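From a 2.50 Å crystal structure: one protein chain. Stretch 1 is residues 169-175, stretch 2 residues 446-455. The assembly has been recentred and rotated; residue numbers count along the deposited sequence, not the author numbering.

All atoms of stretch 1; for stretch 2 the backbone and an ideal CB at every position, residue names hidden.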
# COMPACT_ATOMS: atom_id res chain seq x y z
N LYS A 169 30.93 -5.22 2.10
CA LYS A 169 30.06 -4.37 2.90
C LYS A 169 30.83 -3.48 3.91
O LYS A 169 30.54 -2.28 4.04
CB LYS A 169 29.02 -5.26 3.60
CG LYS A 169 28.14 -4.60 4.63
CD LYS A 169 26.98 -5.53 5.00
CE LYS A 169 27.25 -6.39 6.22
NZ LYS A 169 26.73 -5.78 7.46
N GLU A 170 31.81 -4.06 4.60
CA GLU A 170 32.54 -3.36 5.66
C GLU A 170 33.36 -2.17 5.13
O GLU A 170 33.38 -1.10 5.75
CB GLU A 170 33.41 -4.34 6.48
CG GLU A 170 34.78 -4.81 5.86
CD GLU A 170 34.66 -5.62 4.54
OE1 GLU A 170 34.19 -5.06 3.52
OE2 GLU A 170 35.08 -6.79 4.51
N VAL A 171 34.01 -2.34 3.99
CA VAL A 171 34.77 -1.23 3.41
C VAL A 171 33.86 -0.20 2.74
O VAL A 171 34.14 1.00 2.79
CB VAL A 171 35.89 -1.71 2.45
CG1 VAL A 171 36.65 -0.51 1.88
CG2 VAL A 171 36.84 -2.63 3.18
N PHE A 172 32.76 -0.67 2.14
CA PHE A 172 31.73 0.23 1.60
C PHE A 172 31.16 1.16 2.67
O PHE A 172 31.04 2.38 2.44
CB PHE A 172 30.58 -0.54 0.91
CG PHE A 172 29.36 0.33 0.67
CD1 PHE A 172 29.26 1.08 -0.50
CD2 PHE A 172 28.39 0.47 1.65
CE1 PHE A 172 28.20 1.91 -0.72
CE2 PHE A 172 27.31 1.33 1.46
CZ PHE A 172 27.22 2.05 0.26
N ASP A 173 30.79 0.61 3.82
CA ASP A 173 30.16 1.40 4.89
C ASP A 173 31.05 2.53 5.38
O ASP A 173 30.56 3.63 5.67
CB ASP A 173 29.81 0.52 6.08
CG ASP A 173 28.56 -0.30 5.85
OD1 ASP A 173 27.71 0.05 4.98
OD2 ASP A 173 28.42 -1.32 6.56
N TYR A 174 32.36 2.22 5.49
CA TYR A 174 33.39 3.21 5.76
C TYR A 174 33.51 4.22 4.62
O TYR A 174 33.40 5.42 4.86
CB TYR A 174 34.73 2.51 6.06
CG TYR A 174 35.91 3.46 6.22
CD1 TYR A 174 36.75 3.72 5.13
CD2 TYR A 174 36.18 4.10 7.44
CE1 TYR A 174 37.83 4.59 5.25
CE2 TYR A 174 37.27 4.98 7.59
CZ TYR A 174 38.10 5.22 6.47
OH TYR A 174 39.20 6.07 6.54
N ALA A 175 33.72 3.75 3.39
CA ALA A 175 33.88 4.63 2.22
C ALA A 175 32.69 5.56 1.93
O ALA A 175 32.89 6.74 1.59
CB ALA A 175 34.20 3.81 0.99
N UNK A 446 45.84 0.34 2.39
CA UNK A 446 45.00 1.46 2.88
C UNK A 446 43.82 1.04 3.79
O UNK A 446 43.69 1.57 4.88
CB UNK A 446 44.44 2.22 1.68
N UNK A 447 42.99 0.08 3.37
CA UNK A 447 41.84 -0.35 4.22
C UNK A 447 42.18 -1.25 5.42
O UNK A 447 41.47 -1.25 6.43
CB UNK A 447 40.83 -1.10 3.34
N UNK A 448 43.30 -1.97 5.34
CA UNK A 448 43.83 -2.64 6.52
C UNK A 448 44.10 -1.63 7.64
O UNK A 448 43.73 -1.83 8.79
CB UNK A 448 45.11 -3.40 6.17
N UNK A 449 44.72 -0.51 7.29
CA UNK A 449 45.07 0.50 8.25
C UNK A 449 43.84 1.32 8.67
O UNK A 449 43.62 1.55 9.86
CB UNK A 449 46.15 1.41 7.67
N UNK A 450 43.01 1.73 7.71
CA UNK A 450 41.86 2.61 8.00
C UNK A 450 40.61 1.96 8.57
O UNK A 450 39.84 2.62 9.24
CB UNK A 450 41.46 3.33 6.71
N UNK A 451 40.42 0.67 8.32
CA UNK A 451 39.17 0.01 8.70
C UNK A 451 39.45 -1.22 9.53
O UNK A 451 39.70 -2.28 8.98
CB UNK A 451 38.35 -0.37 7.46
N UNK A 452 39.37 -1.10 10.85
CA UNK A 452 39.82 -2.21 11.71
C UNK A 452 39.04 -3.51 11.57
O UNK A 452 39.62 -4.57 11.81
CB UNK A 452 39.75 -1.77 13.17
N UNK A 453 37.77 -3.44 11.19
CA UNK A 453 36.93 -4.63 11.02
C UNK A 453 37.21 -5.39 9.72
O UNK A 453 36.67 -6.48 9.54
CB UNK A 453 35.46 -4.23 11.06
N UNK A 454 38.03 -4.81 8.83
CA UNK A 454 38.36 -5.40 7.52
C UNK A 454 39.28 -6.61 7.69
O UNK A 454 40.37 -6.49 8.23
CB UNK A 454 39.02 -4.36 6.61
N UNK A 455 38.82 -7.78 7.26
CA UNK A 455 39.61 -9.00 7.40
C UNK A 455 39.91 -9.50 6.01
O UNK A 455 39.05 -10.10 5.37
CB UNK A 455 38.88 -10.06 8.23

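Stretch 1 is a helix that turns Glu170, Val171 and Tyr174 toward its partner; stretch 2 runs as helix through 450, then turns.

Position 446 is helical, its CB sideways and touching nothing of stretch 1, so almost any helix-tolerant residue would serve. It is Lys446, used at 450.

At 447 the CB points toward stretch 1, 4.3 Å from Val171 CG2. A valine's methyls ask for an apolar surface, and leucine, methionine or an aromatic would all suit. Tyr447 (chi1 m) lays a ring face under Val171: CG1 of Val171 sits 3.9 Å from the centroid of the Tyr447 ring, a CH-pi contact. The edge of the same ring meets Tyr174, CE1 of Tyr447 to CE1 of Tyr174 being 4.1 Å.

Positions 448 and 449 are out of reach, helical and undemanding; polar residues fit, and Lys448 and Ser449 occupy them.

At 450 the ideal CB lies 3.6 Å from Tyr174 OH. A hydroxyl so near favours a polar partner, such as Glu, Gln or Asn. Glu450 accepts from it: Tyr174 OH to Glu450 OE1 is a very short 2.4 Å hydrogen bond. Its other oxygen, OE2, lies 3.1 Å from Lys446 NZ in a salt bridge, so one carboxylate links the helix to itself and to stretch 1.

Position 451 leaves helical angles (-127/97), which a beta-branched residue tolerates well, and its CB points toward stretch 1, 4.7 Å from Tyr174 CG. Val, Ile or Leu would suit. Val451 places CG2 over a face of Tyr174, 3.9 Å from the ring centroid, and opens a type I turn ending at 454.

Position 452 is out of reach of stretch 1, within the turn; a polar residue is natural. Lys452 reaches back, NZ to Ser449 O 3.1 Å, a hydrogen bond to the preceding helix.

At 453 the CB is sideways, 5.0 Å from Glu170 CB, so a modest aliphatic or a polar chain could pass. Val453 brings CG2 to 4.1 Å from Glu170 CB.

The turn closes at 454 with its N bonded to Val451 O (3.0 Å). Its CB, sideways, is 4.4 Å from Val171 CG2 and 4.3 Å from Glu170 CG, inviting a large apolar group. Phe454 offers a face to Val171, CG2 lying 4.2 Å from the ring centroid, and an edge to Glu170.

At 455 the CB points sideways with nothing of stretch 1 within 5.5 Å, so many residues, polar ones included, would serve. Lys455 makes no side-chain contact there, while water 1 joins its N (2.8 Å) to Glu170 OE2 (2.7 Å).

Stretch 2 (446-455) KYKSEVKVFK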
# COMPACT_ATOMS: atom_id res chain seq x y z
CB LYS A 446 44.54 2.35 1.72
CG LYS A 446 43.57 3.46 2.11
CD LYS A 446 43.10 4.21 0.84
CE LYS A 446 42.13 5.33 1.18
NZ LYS A 446 42.80 6.50 1.76
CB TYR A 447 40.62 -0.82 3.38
CG TYR A 447 40.26 0.29 2.44
CD1 TYR A 447 39.73 1.49 2.93
CD2 TYR A 447 40.57 0.21 1.09
CE1 TYR A 447 39.47 2.55 2.10
CE2 TYR A 447 40.32 1.27 0.24
CZ TYR A 447 39.76 2.44 0.75
OH TYR A 447 39.50 3.51 -0.09
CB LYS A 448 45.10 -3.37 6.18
CG LYS A 448 44.91 -4.82 5.81
CD LYS A 448 46.26 -5.35 5.31
CE LYS A 448 46.75 -6.54 6.13
NZ LYS A 448 47.38 -7.56 5.22
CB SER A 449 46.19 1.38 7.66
OG SER A 449 46.35 2.58 8.38
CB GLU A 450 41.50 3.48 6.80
CG GLU A 450 42.66 4.37 6.35
CD GLU A 450 42.24 5.43 5.36
OE1 GLU A 450 41.02 5.60 5.10
OE2 GLU A 450 43.16 6.09 4.83
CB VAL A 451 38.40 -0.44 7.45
CG1 VAL A 451 37.00 -0.98 7.83
CG2 VAL A 451 38.32 0.67 6.43
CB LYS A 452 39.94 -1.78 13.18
CG LYS A 452 41.20 -0.92 13.45
CD LYS A 452 42.50 -1.75 13.25
CE LYS A 452 43.77 -0.90 13.35
NZ LYS A 452 44.33 -0.62 12.00
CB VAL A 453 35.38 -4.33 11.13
CG1 VAL A 453 34.96 -3.93 12.57
CG2 VAL A 453 34.94 -3.27 10.12
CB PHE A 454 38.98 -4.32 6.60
CG PHE A 454 39.50 -4.83 5.24
CD1 PHE A 454 38.75 -5.69 4.44
CD2 PHE A 454 40.73 -4.40 4.75
CE1 PHE A 454 39.22 -6.13 3.21
CE2 PHE A 454 41.20 -4.85 3.51
CZ PHE A 454 40.45 -5.71 2.74
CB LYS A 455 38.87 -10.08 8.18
CG LYS A 455 38.53 -9.74 9.63
CD LYS A 455 39.76 -9.45 10.44
CE LYS A 455 39.41 -9.20 11.89
NZ LYS A 455 40.35 -8.20 12.53
O HOH W 1 36.09 -8.18 6.56
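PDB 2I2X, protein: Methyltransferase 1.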